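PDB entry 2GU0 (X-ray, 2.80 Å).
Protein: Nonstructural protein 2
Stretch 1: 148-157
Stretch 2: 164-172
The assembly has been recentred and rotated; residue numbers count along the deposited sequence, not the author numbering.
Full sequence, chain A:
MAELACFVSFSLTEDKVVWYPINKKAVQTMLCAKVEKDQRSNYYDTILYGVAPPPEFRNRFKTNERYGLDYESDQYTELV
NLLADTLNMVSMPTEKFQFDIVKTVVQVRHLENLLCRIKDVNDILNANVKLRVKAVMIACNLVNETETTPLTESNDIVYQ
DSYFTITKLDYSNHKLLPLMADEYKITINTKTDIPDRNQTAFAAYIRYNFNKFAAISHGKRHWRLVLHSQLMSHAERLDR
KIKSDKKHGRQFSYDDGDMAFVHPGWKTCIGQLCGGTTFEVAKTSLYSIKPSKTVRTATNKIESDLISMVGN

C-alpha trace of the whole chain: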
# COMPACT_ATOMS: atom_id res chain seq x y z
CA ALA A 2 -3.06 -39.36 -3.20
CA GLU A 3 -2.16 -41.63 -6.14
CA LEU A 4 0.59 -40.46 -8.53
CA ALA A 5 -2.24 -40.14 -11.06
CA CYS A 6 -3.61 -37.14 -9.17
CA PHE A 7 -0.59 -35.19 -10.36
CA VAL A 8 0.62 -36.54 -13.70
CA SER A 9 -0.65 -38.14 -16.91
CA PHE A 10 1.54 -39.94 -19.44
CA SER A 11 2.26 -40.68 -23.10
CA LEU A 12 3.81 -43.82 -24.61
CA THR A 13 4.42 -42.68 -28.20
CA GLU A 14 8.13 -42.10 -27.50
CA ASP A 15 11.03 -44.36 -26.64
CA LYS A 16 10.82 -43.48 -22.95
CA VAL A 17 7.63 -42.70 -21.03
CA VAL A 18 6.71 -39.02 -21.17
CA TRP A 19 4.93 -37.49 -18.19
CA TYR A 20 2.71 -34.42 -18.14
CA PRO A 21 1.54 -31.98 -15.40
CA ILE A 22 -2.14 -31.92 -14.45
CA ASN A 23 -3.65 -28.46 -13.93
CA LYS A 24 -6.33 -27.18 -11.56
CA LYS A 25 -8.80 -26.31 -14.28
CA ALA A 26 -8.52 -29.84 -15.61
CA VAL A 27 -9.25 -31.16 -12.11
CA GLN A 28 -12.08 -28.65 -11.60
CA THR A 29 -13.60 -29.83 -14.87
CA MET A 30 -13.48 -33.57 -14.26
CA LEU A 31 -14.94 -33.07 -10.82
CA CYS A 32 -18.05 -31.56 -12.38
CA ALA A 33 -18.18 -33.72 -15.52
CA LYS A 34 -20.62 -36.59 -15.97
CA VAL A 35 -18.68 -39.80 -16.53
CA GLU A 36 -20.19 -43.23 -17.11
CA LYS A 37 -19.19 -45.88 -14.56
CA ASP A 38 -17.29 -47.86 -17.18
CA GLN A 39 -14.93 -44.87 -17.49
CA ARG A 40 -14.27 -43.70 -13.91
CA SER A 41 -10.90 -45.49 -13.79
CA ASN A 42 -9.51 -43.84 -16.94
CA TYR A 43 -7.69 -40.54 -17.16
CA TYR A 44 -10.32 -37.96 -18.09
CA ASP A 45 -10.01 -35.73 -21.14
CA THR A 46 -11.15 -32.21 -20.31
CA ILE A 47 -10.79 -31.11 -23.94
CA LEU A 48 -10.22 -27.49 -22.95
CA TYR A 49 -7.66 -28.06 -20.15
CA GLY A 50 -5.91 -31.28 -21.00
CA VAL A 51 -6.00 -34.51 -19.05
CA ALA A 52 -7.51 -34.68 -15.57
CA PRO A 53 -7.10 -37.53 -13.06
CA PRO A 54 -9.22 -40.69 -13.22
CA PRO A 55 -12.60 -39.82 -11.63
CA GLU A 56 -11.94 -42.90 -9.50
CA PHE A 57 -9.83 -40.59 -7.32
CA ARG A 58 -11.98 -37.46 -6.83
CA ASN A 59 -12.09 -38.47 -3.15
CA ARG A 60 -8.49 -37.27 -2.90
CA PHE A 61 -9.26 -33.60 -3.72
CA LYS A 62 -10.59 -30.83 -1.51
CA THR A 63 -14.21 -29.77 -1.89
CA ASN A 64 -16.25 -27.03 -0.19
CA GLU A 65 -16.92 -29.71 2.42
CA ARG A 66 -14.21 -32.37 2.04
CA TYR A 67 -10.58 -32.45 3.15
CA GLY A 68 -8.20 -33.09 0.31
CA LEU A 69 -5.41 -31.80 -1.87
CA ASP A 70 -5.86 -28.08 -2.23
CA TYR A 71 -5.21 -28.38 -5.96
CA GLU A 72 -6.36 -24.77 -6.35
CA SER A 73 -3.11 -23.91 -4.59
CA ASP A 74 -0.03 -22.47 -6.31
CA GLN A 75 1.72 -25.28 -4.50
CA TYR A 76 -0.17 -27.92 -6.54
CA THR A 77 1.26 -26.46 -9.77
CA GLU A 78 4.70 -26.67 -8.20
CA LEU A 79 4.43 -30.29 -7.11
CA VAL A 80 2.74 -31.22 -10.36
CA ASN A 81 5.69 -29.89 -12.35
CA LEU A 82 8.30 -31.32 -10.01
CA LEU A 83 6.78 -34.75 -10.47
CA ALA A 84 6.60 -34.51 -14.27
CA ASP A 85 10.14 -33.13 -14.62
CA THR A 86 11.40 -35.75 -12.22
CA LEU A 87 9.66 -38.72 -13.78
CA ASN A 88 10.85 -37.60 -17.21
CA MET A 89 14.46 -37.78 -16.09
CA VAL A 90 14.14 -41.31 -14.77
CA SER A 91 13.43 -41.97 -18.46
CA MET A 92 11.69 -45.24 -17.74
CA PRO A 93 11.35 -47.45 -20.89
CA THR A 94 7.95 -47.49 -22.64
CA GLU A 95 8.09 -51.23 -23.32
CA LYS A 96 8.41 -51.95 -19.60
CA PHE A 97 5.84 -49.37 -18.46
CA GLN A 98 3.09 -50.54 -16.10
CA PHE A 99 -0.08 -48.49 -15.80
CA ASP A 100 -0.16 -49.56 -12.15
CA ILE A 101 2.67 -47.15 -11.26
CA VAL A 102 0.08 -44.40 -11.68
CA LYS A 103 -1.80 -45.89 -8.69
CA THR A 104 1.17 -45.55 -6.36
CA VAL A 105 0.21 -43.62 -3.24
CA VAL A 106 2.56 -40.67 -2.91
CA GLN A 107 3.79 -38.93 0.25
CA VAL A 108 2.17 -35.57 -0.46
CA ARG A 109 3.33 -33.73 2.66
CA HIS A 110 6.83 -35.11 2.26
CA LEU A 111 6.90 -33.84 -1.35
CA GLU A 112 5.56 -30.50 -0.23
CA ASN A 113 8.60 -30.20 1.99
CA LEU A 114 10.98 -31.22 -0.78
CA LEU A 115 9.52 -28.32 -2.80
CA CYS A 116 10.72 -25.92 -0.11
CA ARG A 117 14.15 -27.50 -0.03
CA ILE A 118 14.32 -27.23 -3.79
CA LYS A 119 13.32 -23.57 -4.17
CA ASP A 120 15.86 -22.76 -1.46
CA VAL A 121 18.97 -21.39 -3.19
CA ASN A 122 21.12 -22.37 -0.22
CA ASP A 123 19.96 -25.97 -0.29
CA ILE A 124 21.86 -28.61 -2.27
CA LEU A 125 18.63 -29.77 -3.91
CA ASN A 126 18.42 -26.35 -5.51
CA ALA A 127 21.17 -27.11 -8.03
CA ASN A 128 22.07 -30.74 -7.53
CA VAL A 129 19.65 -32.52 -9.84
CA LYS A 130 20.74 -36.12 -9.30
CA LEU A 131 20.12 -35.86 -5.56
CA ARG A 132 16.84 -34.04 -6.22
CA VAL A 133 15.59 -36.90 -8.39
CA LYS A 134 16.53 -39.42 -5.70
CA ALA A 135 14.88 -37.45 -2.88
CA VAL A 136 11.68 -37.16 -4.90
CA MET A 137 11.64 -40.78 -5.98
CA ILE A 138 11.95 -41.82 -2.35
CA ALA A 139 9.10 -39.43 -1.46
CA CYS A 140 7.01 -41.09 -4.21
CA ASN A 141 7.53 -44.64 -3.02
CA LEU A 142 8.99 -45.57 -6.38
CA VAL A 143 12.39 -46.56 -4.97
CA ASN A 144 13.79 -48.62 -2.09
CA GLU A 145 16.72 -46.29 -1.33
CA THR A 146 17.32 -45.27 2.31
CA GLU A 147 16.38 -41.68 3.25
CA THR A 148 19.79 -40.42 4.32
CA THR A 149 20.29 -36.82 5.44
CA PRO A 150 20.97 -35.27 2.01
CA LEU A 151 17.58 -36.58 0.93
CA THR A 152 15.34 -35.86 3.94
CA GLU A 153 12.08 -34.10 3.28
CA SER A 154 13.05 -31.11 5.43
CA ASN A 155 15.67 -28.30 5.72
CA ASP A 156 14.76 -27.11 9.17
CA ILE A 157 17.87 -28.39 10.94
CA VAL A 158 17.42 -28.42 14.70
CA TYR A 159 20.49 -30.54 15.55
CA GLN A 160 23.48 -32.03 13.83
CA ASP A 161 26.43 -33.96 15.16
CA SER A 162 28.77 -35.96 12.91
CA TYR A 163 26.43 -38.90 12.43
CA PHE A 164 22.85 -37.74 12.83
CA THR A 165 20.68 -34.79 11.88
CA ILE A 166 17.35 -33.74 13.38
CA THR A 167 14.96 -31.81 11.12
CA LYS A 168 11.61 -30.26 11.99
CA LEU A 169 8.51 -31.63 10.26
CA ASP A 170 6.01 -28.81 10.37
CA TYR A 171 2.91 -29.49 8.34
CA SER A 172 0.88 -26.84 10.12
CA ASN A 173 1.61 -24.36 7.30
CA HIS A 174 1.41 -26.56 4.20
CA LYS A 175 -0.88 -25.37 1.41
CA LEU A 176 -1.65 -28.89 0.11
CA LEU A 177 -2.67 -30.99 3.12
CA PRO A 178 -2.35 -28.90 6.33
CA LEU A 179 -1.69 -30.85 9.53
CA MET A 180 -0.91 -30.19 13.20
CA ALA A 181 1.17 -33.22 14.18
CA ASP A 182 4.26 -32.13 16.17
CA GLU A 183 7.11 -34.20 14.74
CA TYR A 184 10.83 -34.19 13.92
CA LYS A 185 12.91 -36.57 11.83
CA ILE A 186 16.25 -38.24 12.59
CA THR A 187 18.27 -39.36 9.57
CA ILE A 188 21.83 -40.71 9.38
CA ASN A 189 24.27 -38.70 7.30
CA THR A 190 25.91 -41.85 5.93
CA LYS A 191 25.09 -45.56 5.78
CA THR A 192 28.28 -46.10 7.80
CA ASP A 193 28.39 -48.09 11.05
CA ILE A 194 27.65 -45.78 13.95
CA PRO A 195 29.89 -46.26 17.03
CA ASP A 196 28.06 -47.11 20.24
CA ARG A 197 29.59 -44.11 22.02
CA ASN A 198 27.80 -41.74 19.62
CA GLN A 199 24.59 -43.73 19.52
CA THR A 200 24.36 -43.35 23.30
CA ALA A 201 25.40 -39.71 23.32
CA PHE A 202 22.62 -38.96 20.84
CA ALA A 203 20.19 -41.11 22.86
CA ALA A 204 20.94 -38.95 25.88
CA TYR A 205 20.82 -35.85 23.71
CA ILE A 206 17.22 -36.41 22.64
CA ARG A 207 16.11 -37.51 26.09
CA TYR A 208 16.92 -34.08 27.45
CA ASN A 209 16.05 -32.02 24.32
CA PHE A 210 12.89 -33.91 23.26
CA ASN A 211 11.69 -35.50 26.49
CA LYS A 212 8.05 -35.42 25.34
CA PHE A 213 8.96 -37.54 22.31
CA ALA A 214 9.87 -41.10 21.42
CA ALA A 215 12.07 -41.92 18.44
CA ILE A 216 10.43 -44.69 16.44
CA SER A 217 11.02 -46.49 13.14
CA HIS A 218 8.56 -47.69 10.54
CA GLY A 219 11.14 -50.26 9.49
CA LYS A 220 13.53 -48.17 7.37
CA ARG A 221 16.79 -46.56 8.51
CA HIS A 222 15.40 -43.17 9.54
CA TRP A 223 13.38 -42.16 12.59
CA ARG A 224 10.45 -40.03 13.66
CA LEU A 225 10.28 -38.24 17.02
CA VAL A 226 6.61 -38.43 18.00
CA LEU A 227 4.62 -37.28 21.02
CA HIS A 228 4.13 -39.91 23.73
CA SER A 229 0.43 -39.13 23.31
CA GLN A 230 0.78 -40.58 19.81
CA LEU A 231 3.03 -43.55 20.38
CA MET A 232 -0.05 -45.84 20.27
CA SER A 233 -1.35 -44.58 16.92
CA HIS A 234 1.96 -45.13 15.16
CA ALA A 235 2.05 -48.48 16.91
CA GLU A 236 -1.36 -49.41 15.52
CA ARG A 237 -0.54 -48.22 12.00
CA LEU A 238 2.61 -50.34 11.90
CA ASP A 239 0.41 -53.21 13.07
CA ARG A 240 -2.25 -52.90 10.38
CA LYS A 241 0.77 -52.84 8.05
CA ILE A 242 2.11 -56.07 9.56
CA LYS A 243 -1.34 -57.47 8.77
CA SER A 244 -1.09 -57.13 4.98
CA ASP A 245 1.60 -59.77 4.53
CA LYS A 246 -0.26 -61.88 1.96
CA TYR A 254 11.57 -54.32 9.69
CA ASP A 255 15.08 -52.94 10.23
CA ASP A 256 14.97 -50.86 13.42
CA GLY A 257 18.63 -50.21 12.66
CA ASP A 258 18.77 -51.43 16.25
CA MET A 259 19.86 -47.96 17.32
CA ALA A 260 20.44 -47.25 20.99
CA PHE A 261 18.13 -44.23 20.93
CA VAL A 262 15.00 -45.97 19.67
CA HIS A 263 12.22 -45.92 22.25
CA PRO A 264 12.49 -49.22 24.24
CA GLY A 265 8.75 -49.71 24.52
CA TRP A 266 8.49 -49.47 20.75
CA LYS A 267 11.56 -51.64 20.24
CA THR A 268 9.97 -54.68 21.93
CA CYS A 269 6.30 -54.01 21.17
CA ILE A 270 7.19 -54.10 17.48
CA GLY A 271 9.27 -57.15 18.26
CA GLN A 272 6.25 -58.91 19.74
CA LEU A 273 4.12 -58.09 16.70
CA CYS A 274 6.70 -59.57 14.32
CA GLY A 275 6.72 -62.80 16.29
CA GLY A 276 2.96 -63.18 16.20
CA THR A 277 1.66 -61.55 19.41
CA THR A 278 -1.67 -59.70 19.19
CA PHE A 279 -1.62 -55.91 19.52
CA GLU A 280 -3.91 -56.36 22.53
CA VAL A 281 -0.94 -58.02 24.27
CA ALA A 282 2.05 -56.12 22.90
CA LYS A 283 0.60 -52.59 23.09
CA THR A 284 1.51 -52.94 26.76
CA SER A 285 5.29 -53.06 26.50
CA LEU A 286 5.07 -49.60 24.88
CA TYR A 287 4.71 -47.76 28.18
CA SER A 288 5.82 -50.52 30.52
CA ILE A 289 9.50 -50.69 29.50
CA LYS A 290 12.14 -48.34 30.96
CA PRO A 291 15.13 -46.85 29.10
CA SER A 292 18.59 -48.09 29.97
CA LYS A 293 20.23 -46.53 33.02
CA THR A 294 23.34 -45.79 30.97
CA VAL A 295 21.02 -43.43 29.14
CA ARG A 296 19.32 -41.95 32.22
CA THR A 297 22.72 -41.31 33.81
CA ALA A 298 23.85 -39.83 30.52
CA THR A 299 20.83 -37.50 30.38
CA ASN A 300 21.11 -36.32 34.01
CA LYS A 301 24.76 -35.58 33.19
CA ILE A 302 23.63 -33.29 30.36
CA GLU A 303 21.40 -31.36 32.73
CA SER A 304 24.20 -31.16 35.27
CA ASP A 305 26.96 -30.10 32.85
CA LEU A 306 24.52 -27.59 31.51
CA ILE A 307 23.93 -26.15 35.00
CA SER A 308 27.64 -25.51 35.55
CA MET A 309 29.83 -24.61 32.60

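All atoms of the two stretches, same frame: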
# COMPACT_ATOMS: atom_id res chain seq x y z
N THR A 148 18.67 -40.95 3.57
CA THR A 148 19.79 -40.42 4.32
C THR A 148 19.55 -38.93 4.53
O THR A 148 18.52 -38.41 4.12
CB THR A 148 21.11 -40.66 3.57
OG1 THR A 148 21.08 -39.98 2.32
CG2 THR A 148 21.30 -42.14 3.33
N THR A 149 20.48 -38.24 5.17
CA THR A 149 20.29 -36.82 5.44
C THR A 149 20.19 -35.90 4.23
O THR A 149 19.40 -34.97 4.23
CB THR A 149 21.38 -36.28 6.37
OG1 THR A 149 21.25 -36.90 7.66
CG2 THR A 149 21.25 -34.77 6.53
N PRO A 150 21.01 -36.13 3.20
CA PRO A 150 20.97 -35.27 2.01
C PRO A 150 19.63 -35.32 1.30
O PRO A 150 19.28 -34.40 0.55
CB PRO A 150 22.08 -35.84 1.14
CG PRO A 150 23.06 -36.33 2.13
CD PRO A 150 22.18 -37.03 3.15
N LEU A 151 18.87 -36.38 1.57
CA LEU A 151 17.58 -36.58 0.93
C LEU A 151 16.34 -36.38 1.80
O LEU A 151 15.22 -36.55 1.31
CB LEU A 151 17.54 -37.99 0.34
CG LEU A 151 18.83 -38.36 -0.40
CD1 LEU A 151 18.83 -39.82 -0.71
CD2 LEU A 151 18.97 -37.53 -1.67
N THR A 152 16.51 -36.02 3.07
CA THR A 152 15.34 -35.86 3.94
C THR A 152 14.36 -34.87 3.35
O THR A 152 14.72 -34.03 2.55
CB THR A 152 15.69 -35.33 5.35
OG1 THR A 152 16.74 -36.12 5.91
CG2 THR A 152 14.47 -35.45 6.27
N GLU A 153 13.11 -34.99 3.76
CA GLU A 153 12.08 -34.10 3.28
C GLU A 153 12.23 -32.67 3.79
O GLU A 153 11.71 -31.75 3.18
CB GLU A 153 10.69 -34.62 3.68
CG GLU A 153 10.45 -34.71 5.18
CD GLU A 153 9.02 -35.07 5.53
OE1 GLU A 153 8.12 -34.21 5.37
OE2 GLU A 153 8.79 -36.21 5.98
N SER A 154 12.95 -32.46 4.89
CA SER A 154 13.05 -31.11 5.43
C SER A 154 14.43 -30.50 5.75
O SER A 154 15.34 -31.18 6.22
CB SER A 154 12.15 -31.02 6.67
OG SER A 154 12.43 -29.88 7.47
N ASN A 155 14.51 -29.19 5.50
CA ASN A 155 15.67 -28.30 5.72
C ASN A 155 15.87 -27.92 7.16
O ASN A 155 16.99 -27.86 7.66
CB ASN A 155 15.46 -26.96 5.01
CG ASN A 155 15.88 -26.99 3.59
OD1 ASN A 155 15.67 -26.04 2.86
ND2 ASN A 155 16.51 -28.09 3.19
N ASP A 156 14.76 -27.58 7.80
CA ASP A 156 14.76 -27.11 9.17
C ASP A 156 15.63 -27.94 10.10
O ASP A 156 15.14 -28.80 10.84
CB ASP A 156 13.32 -27.05 9.65
CG ASP A 156 13.09 -25.94 10.62
OD1 ASP A 156 13.93 -25.04 10.67
OD2 ASP A 156 12.07 -25.95 11.32
N ILE A 157 16.93 -27.65 10.10
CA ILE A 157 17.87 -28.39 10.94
C ILE A 157 17.92 -27.90 12.38
O ILE A 157 18.39 -26.80 12.66
CB ILE A 157 19.28 -28.36 10.36
CG1 ILE A 157 19.29 -29.13 9.05
CG2 ILE A 157 20.26 -28.95 11.36
CD1 ILE A 157 20.65 -29.21 8.41
N PHE A 164 24.28 -37.97 13.03
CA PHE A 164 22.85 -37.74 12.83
C PHE A 164 22.48 -36.30 12.54
O PHE A 164 23.29 -35.38 12.69
CB PHE A 164 22.06 -38.19 14.05
CG PHE A 164 22.47 -39.52 14.59
CD1 PHE A 164 23.54 -39.62 15.46
CD2 PHE A 164 21.75 -40.66 14.25
CE1 PHE A 164 23.90 -40.84 16.01
CE2 PHE A 164 22.09 -41.88 14.78
CZ PHE A 164 23.18 -41.98 15.67
N THR A 165 21.22 -36.11 12.15
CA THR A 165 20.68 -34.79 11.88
C THR A 165 19.20 -34.80 12.25
O THR A 165 18.47 -35.70 11.86
CB THR A 165 20.81 -34.42 10.40
OG1 THR A 165 22.19 -34.29 10.06
CG2 THR A 165 20.12 -33.11 10.11
N ILE A 166 18.76 -33.81 13.02
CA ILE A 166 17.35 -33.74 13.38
C ILE A 166 16.71 -32.58 12.62
O ILE A 166 17.19 -31.45 12.68
CB ILE A 166 17.15 -33.51 14.89
CG1 ILE A 166 17.79 -34.65 15.68
CG2 ILE A 166 15.67 -33.48 15.22
CD1 ILE A 166 17.56 -34.52 17.17
N THR A 167 15.64 -32.85 11.89
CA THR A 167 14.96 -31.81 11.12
C THR A 167 13.51 -31.68 11.56
O THR A 167 12.87 -32.68 11.87
CB THR A 167 14.99 -32.12 9.64
OG1 THR A 167 14.63 -33.49 9.44
CG2 THR A 167 16.39 -31.86 9.07
N LYS A 168 12.99 -30.46 11.57
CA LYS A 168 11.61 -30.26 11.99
C LYS A 168 10.56 -30.47 10.90
O LYS A 168 10.64 -29.87 9.83
CB LYS A 168 11.45 -28.86 12.60
CG LYS A 168 10.01 -28.41 12.71
CD LYS A 168 9.91 -27.09 13.44
CE LYS A 168 9.94 -27.29 14.94
NZ LYS A 168 8.78 -28.13 15.37
N LEU A 169 9.59 -31.33 11.18
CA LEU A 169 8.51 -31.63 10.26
C LEU A 169 7.31 -30.82 10.73
O LEU A 169 6.62 -31.18 11.70
CB LEU A 169 8.19 -33.13 10.26
CG LEU A 169 9.33 -33.95 9.64
CD1 LEU A 169 9.08 -35.44 9.73
CD2 LEU A 169 9.48 -33.52 8.20
N ASP A 170 7.08 -29.71 10.04
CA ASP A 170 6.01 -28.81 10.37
C ASP A 170 5.04 -28.77 9.21
O ASP A 170 5.32 -28.15 8.19
CB ASP A 170 6.56 -27.41 10.61
CG ASP A 170 5.57 -26.50 11.29
OD1 ASP A 170 5.84 -25.28 11.35
OD2 ASP A 170 4.52 -27.00 11.75
N TYR A 171 3.91 -29.43 9.38
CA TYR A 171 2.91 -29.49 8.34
C TYR A 171 1.87 -28.41 8.55
O TYR A 171 1.15 -28.05 7.63
CB TYR A 171 2.26 -30.87 8.37
CG TYR A 171 3.27 -31.97 8.14
CD1 TYR A 171 3.37 -33.06 9.01
CD2 TYR A 171 4.14 -31.92 7.06
CE1 TYR A 171 4.32 -34.06 8.79
CE2 TYR A 171 5.09 -32.91 6.83
CZ TYR A 171 5.18 -33.97 7.69
OH TYR A 171 6.11 -34.95 7.44
N SER A 172 1.84 -27.87 9.76
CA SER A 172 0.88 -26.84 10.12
C SER A 172 0.70 -25.73 9.08
O SER A 172 -0.39 -25.16 8.97
CB SER A 172 1.27 -26.21 11.45
OG SER A 172 2.28 -25.23 11.27

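The unusual feature here is how little regular sheet pairing joins the two stretches. Stretch 2 runs as a strand from Phe-164, but stretch 1 is almost all loop and meets it in a single antiparallel bridge, Ile-157 with Thr-167. This is a non-hydrogen-bonded pair, with the CA atoms of Ile-157 and Thr-167 4.5 Å apart.

The one backbone hydrogen bond between the stretches lies beside the bridge. Lys-168 N donates to Asp-156 O at 2.8 Å. The same Asp-156 O also receives a CA-H...O contact from Thr-167 CA at 3.0 Å. A longer contact of this kind joins Ile-157 CA to Ile-166 O at 3.6 Å.

Side chains extend the attachment along the loop. Ser-154 OG donates to Lys-168 O at 3.0 Å. Its CA-to-CB bond points toward the strand, and with chi1 t the hydroxyl reaches a main-chain carbonyl. Farther along, Tyr-171 OH donates to Glu-153 OE1 at 3.0 Å. The carboxylate oxygen lies at the ring edge, near its plane. The tyrosine CA-to-CB bond points sideways, but the end of the side chain comes nearer, so its length brings the hydroxyl to Glu-153. Both residues are buried, and both oxygens of the glutamate have further hydrogen-bonding partners elsewhere in the structure.

Further contacts mix apolar and polar atoms. Leu-169 CD2 lies 3.1 Å from Glu-153 CD, a tight approach, and 4.0 Å from Ser-154 CB. Thr-167 suits its buried place by offering both a methyl and a hydroxyl: CG2 lies 4.0 Å from Ile-157 CG1, and OG1 lies 3.7 Å from Thr-152 CG2. At the exposed margin, the aliphatic part of Lys-168 passes Asp-156, with CD 3.2 Å from OD2. The contact buries 526 Å², both sides summed.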